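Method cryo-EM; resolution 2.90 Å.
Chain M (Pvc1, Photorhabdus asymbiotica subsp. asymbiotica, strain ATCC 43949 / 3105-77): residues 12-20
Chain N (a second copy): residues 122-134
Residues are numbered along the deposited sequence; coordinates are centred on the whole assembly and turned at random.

Chain M, residues 12-20: YPIPVYRFI
Chain N 122-134: SPSFDATSNDIAV

The two stretches, mostly loop, bury 624 Å² between them, both sides summed. Chain M runs extended from Pro13(M) to Pro15(M), turns through Val16(M) and Tyr17(M) (phi/psi -77/-22 and -77/-12), and enters a strand at Phe19(M).

On chain N, the CA-to-CB bond of Pro123(N) points toward chain M, with its CB 4.2 Å from Val16(M) CG1. That of Ser124(N) points away, but its backbone O lies 3.8 Å from Val16(M) CG1. Phe125(N) (chi1 -44°, m) has its CA-to-CB bond sideways, and its end leads away. Its CB sits over one face of the Phe19(M) ring, 3.8 Å from the centroid and 14° off the normal, a CH-pi contact. The two rings are oblique, with planes at 40° and centroids 5.9 Å apart. Phe19(M) has chi1 56° (p) and chi2 93°.

Asp126(N) is extended (-158/114), its CA-to-CB bond away. Asp126(N) backbone O lies 3.2 Å from Tyr17(M) CA, a CA-H...O contact, and accepts a hydrogen bond from Ser129(N) OG at 3.1 Å. That bond spans a type I turn from Asp126(N) to Ser129(N). Within the turn, Ala127(N) N lies at the edge of the Phe19(M) ring, 3.9 Å from CE2. The CA atoms of Ala127(N) and Tyr17(M) are 4.2 Å apart. Ser129(N) O approaches Tyr17(M) CD2 at 3.3 Å; Tyr17(M) has chi1 54° (p).

Val16(M) CB points toward chain N (chi1 -91°, between wells). It fits between Pro123(N), Ser129(N) and Ala133(N); its CG2 lies 3.3 Å from both Ser129(N) OG and Asp131(N) O.

Asp131(N) O accepts a weak hydrogen bond from Val16(M) N, at 3.4 Å and 166°. Ile132(N) forms a single beta bridge with Pro15(M), CA to CA 4.5 Å. Its CA-to-CB bond points away, yet its CG2 meets Pro13(M) CB at 3.7 Å. Ala133(N) N donates to Ile14(M) O at 3.0 Å and 170°, a nearly linear bond. The two bonds frame the bridge in the antiparallel pattern, the chains running obliquely in opposed senses. Ala133(N) CB packs 3.7 Å from Val16(M) CG1.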

# COMPACT_ATOMS: atom_id res chain seq x y z
N TYR M 12 -42.05 -8.27 11.20
CA TYR M 12 -40.94 -7.53 11.78
C TYR M 12 -39.60 -8.17 11.42
O TYR M 12 -39.53 -9.38 11.19
CB TYR M 12 -41.10 -7.48 13.30
CG TYR M 12 -41.91 -6.30 13.77
CD1 TYR M 12 -43.17 -6.06 13.25
CD2 TYR M 12 -41.43 -5.45 14.74
CE1 TYR M 12 -43.92 -4.99 13.68
CE2 TYR M 12 -42.17 -4.38 15.18
CZ TYR M 12 -43.41 -4.16 14.65
OH TYR M 12 -44.15 -3.09 15.08
N PRO M 13 -38.52 -7.39 11.36
CA PRO M 13 -37.21 -7.97 11.06
C PRO M 13 -36.71 -8.86 12.18
O PRO M 13 -37.17 -8.81 13.32
CB PRO M 13 -36.31 -6.74 10.89
CG PRO M 13 -37.22 -5.63 10.64
CD PRO M 13 -38.46 -5.92 11.39
N ILE M 14 -35.73 -9.68 11.84
CA ILE M 14 -35.24 -10.74 12.72
C ILE M 14 -33.97 -10.24 13.41
O ILE M 14 -33.05 -9.79 12.72
CB ILE M 14 -34.97 -12.03 11.95
CG1 ILE M 14 -36.21 -12.46 11.18
CG2 ILE M 14 -34.55 -13.13 12.89
CD1 ILE M 14 -35.98 -13.64 10.30
N PRO M 15 -33.88 -10.31 14.73
CA PRO M 15 -32.63 -9.93 15.41
C PRO M 15 -31.56 -10.99 15.27
O PRO M 15 -31.84 -12.19 15.25
CB PRO M 15 -33.07 -9.75 16.86
CG PRO M 15 -34.26 -10.64 17.00
CD PRO M 15 -34.96 -10.59 15.69
N VAL M 16 -30.30 -10.54 15.19
CA VAL M 16 -29.19 -11.44 14.87
C VAL M 16 -28.72 -12.32 16.01
O VAL M 16 -28.09 -13.35 15.76
CB VAL M 16 -27.92 -10.71 14.40
CG1 VAL M 16 -27.91 -10.53 12.94
CG2 VAL M 16 -27.78 -9.39 15.11
N TYR M 17 -28.98 -11.94 17.26
CA TYR M 17 -28.21 -12.49 18.36
C TYR M 17 -28.62 -13.90 18.75
O TYR M 17 -27.89 -14.55 19.50
CB TYR M 17 -28.29 -11.56 19.57
CG TYR M 17 -29.68 -11.20 20.03
CD1 TYR M 17 -30.39 -12.04 20.89
CD2 TYR M 17 -30.28 -10.02 19.63
CE1 TYR M 17 -31.65 -11.72 21.31
CE2 TYR M 17 -31.54 -9.69 20.07
CZ TYR M 17 -32.22 -10.55 20.90
OH TYR M 17 -33.48 -10.23 21.33
N ARG M 18 -29.75 -14.40 18.27
CA ARG M 18 -30.21 -15.74 18.62
C ARG M 18 -30.06 -16.63 17.40
O ARG M 18 -30.80 -16.49 16.42
CB ARG M 18 -31.66 -15.68 19.09
CG ARG M 18 -32.13 -16.86 19.92
CD ARG M 18 -31.25 -17.11 21.12
NE ARG M 18 -30.98 -15.90 21.89
CZ ARG M 18 -31.46 -15.68 23.11
NH1 ARG M 18 -32.24 -16.58 23.68
NH2 ARG M 18 -31.16 -14.56 23.74
N PHE M 19 -29.09 -17.55 17.44
CA PHE M 19 -28.79 -18.38 16.29
C PHE M 19 -28.24 -19.72 16.75
O PHE M 19 -27.70 -19.86 17.85
CB PHE M 19 -27.82 -17.69 15.32
CG PHE M 19 -26.52 -17.26 15.94
CD1 PHE M 19 -25.41 -18.09 15.91
CD2 PHE M 19 -26.39 -16.01 16.51
CE1 PHE M 19 -24.22 -17.69 16.46
CE2 PHE M 19 -25.20 -15.61 17.07
CZ PHE M 19 -24.12 -16.45 17.04
N ILE M 20 -28.39 -20.72 15.88
CA ILE M 20 -27.89 -22.07 16.12
C ILE M 20 -26.90 -22.42 15.02
O ILE M 20 -27.23 -22.32 13.83
CB ILE M 20 -29.02 -23.12 16.14
CG1 ILE M 20 -30.15 -22.69 17.07
CG2 ILE M 20 -28.50 -24.46 16.59
CD1 ILE M 20 -29.74 -22.53 18.50
N SER N 122 -24.36 -11.61 3.63
CA SER N 122 -25.15 -12.20 4.70
C SER N 122 -24.95 -11.42 5.99
O SER N 122 -23.92 -10.77 6.17
CB SER N 122 -24.75 -13.65 4.89
OG SER N 122 -25.77 -14.43 5.49
N PRO N 123 -25.92 -11.46 6.91
CA PRO N 123 -25.74 -10.78 8.20
C PRO N 123 -24.65 -11.41 9.05
O PRO N 123 -24.34 -12.60 8.93
CB PRO N 123 -27.10 -10.92 8.87
CG PRO N 123 -27.76 -12.05 8.17
CD PRO N 123 -27.31 -11.91 6.76
N SER N 124 -24.06 -10.59 9.90
CA SER N 124 -23.03 -11.04 10.83
C SER N 124 -23.72 -11.43 12.13
O SER N 124 -24.12 -10.56 12.91
CB SER N 124 -21.99 -9.96 11.06
OG SER N 124 -22.58 -8.83 11.67
N PHE N 125 -23.88 -12.73 12.35
CA PHE N 125 -24.51 -13.22 13.56
C PHE N 125 -23.58 -12.99 14.74
O PHE N 125 -22.38 -13.24 14.66
CB PHE N 125 -24.85 -14.69 13.41
CG PHE N 125 -25.45 -15.02 12.08
CD1 PHE N 125 -26.71 -14.58 11.76
CD2 PHE N 125 -24.74 -15.75 11.16
CE1 PHE N 125 -27.26 -14.88 10.53
CE2 PHE N 125 -25.29 -16.05 9.93
CZ PHE N 125 -26.55 -15.61 9.62
N ASP N 126 -24.15 -12.50 15.83
CA ASP N 126 -23.35 -11.89 16.89
C ASP N 126 -24.18 -11.94 18.16
O ASP N 126 -25.20 -11.27 18.25
CB ASP N 126 -23.01 -10.46 16.51
CG ASP N 126 -21.87 -9.90 17.31
OD1 ASP N 126 -21.36 -10.60 18.21
OD2 ASP N 126 -21.46 -8.76 17.03
N ALA N 127 -23.72 -12.72 19.14
CA ALA N 127 -24.54 -12.98 20.32
C ALA N 127 -24.62 -11.80 21.27
O ALA N 127 -25.49 -11.78 22.14
CB ALA N 127 -24.01 -14.18 21.07
N THR N 128 -23.74 -10.82 21.13
CA THR N 128 -23.70 -9.66 22.01
C THR N 128 -23.98 -8.39 21.23
O THR N 128 -23.29 -7.38 21.36
CB THR N 128 -22.35 -9.55 22.71
OG1 THR N 128 -21.32 -9.36 21.73
CG2 THR N 128 -22.05 -10.81 23.50
N SER N 129 -25.00 -8.43 20.38
CA SER N 129 -25.35 -7.27 19.57
C SER N 129 -26.85 -7.08 19.58
O SER N 129 -27.61 -8.05 19.56
CB SER N 129 -24.85 -7.41 18.14
OG SER N 129 -25.66 -8.32 17.41
N ASN N 130 -27.27 -5.82 19.60
CA ASN N 130 -28.67 -5.43 19.64
C ASN N 130 -29.17 -4.95 18.29
O ASN N 130 -29.92 -3.98 18.23
CB ASN N 130 -28.88 -4.34 20.69
CG ASN N 130 -29.43 -4.87 21.96
OD1 ASN N 130 -28.78 -4.82 23.01
ND2 ASN N 130 -30.63 -5.40 21.89
N ASP N 131 -28.76 -5.59 17.21
CA ASP N 131 -29.07 -5.10 15.88
C ASP N 131 -30.00 -6.04 15.14
O ASP N 131 -30.23 -7.18 15.54
CB ASP N 131 -27.79 -4.88 15.07
CG ASP N 131 -27.06 -3.61 15.45
OD1 ASP N 131 -26.40 -3.58 16.51
OD2 ASP N 131 -27.15 -2.63 14.68
N ILE N 132 -30.55 -5.52 14.04
CA ILE N 132 -31.33 -6.30 13.10
C ILE N 132 -30.38 -6.98 12.11
O ILE N 132 -29.31 -6.45 11.78
CB ILE N 132 -32.32 -5.35 12.41
CG1 ILE N 132 -33.52 -5.13 13.31
CG2 ILE N 132 -32.77 -5.76 11.01
CD1 ILE N 132 -33.66 -3.74 13.58
N ALA N 133 -30.75 -8.18 11.67
CA ALA N 133 -30.08 -8.83 10.55
C ALA N 133 -30.27 -8.03 9.28
O ALA N 133 -31.39 -7.94 8.76
CB ALA N 133 -30.61 -10.25 10.38
N VAL N 134 -29.19 -7.46 8.76
CA VAL N 134 -29.23 -6.67 7.53
C VAL N 134 -28.42 -7.37 6.46
O VAL N 134 -27.52 -8.16 6.75
CB VAL N 134 -28.72 -5.23 7.74
CG1 VAL N 134 -29.86 -4.31 8.11
CG2 VAL N 134 -27.66 -5.21 8.82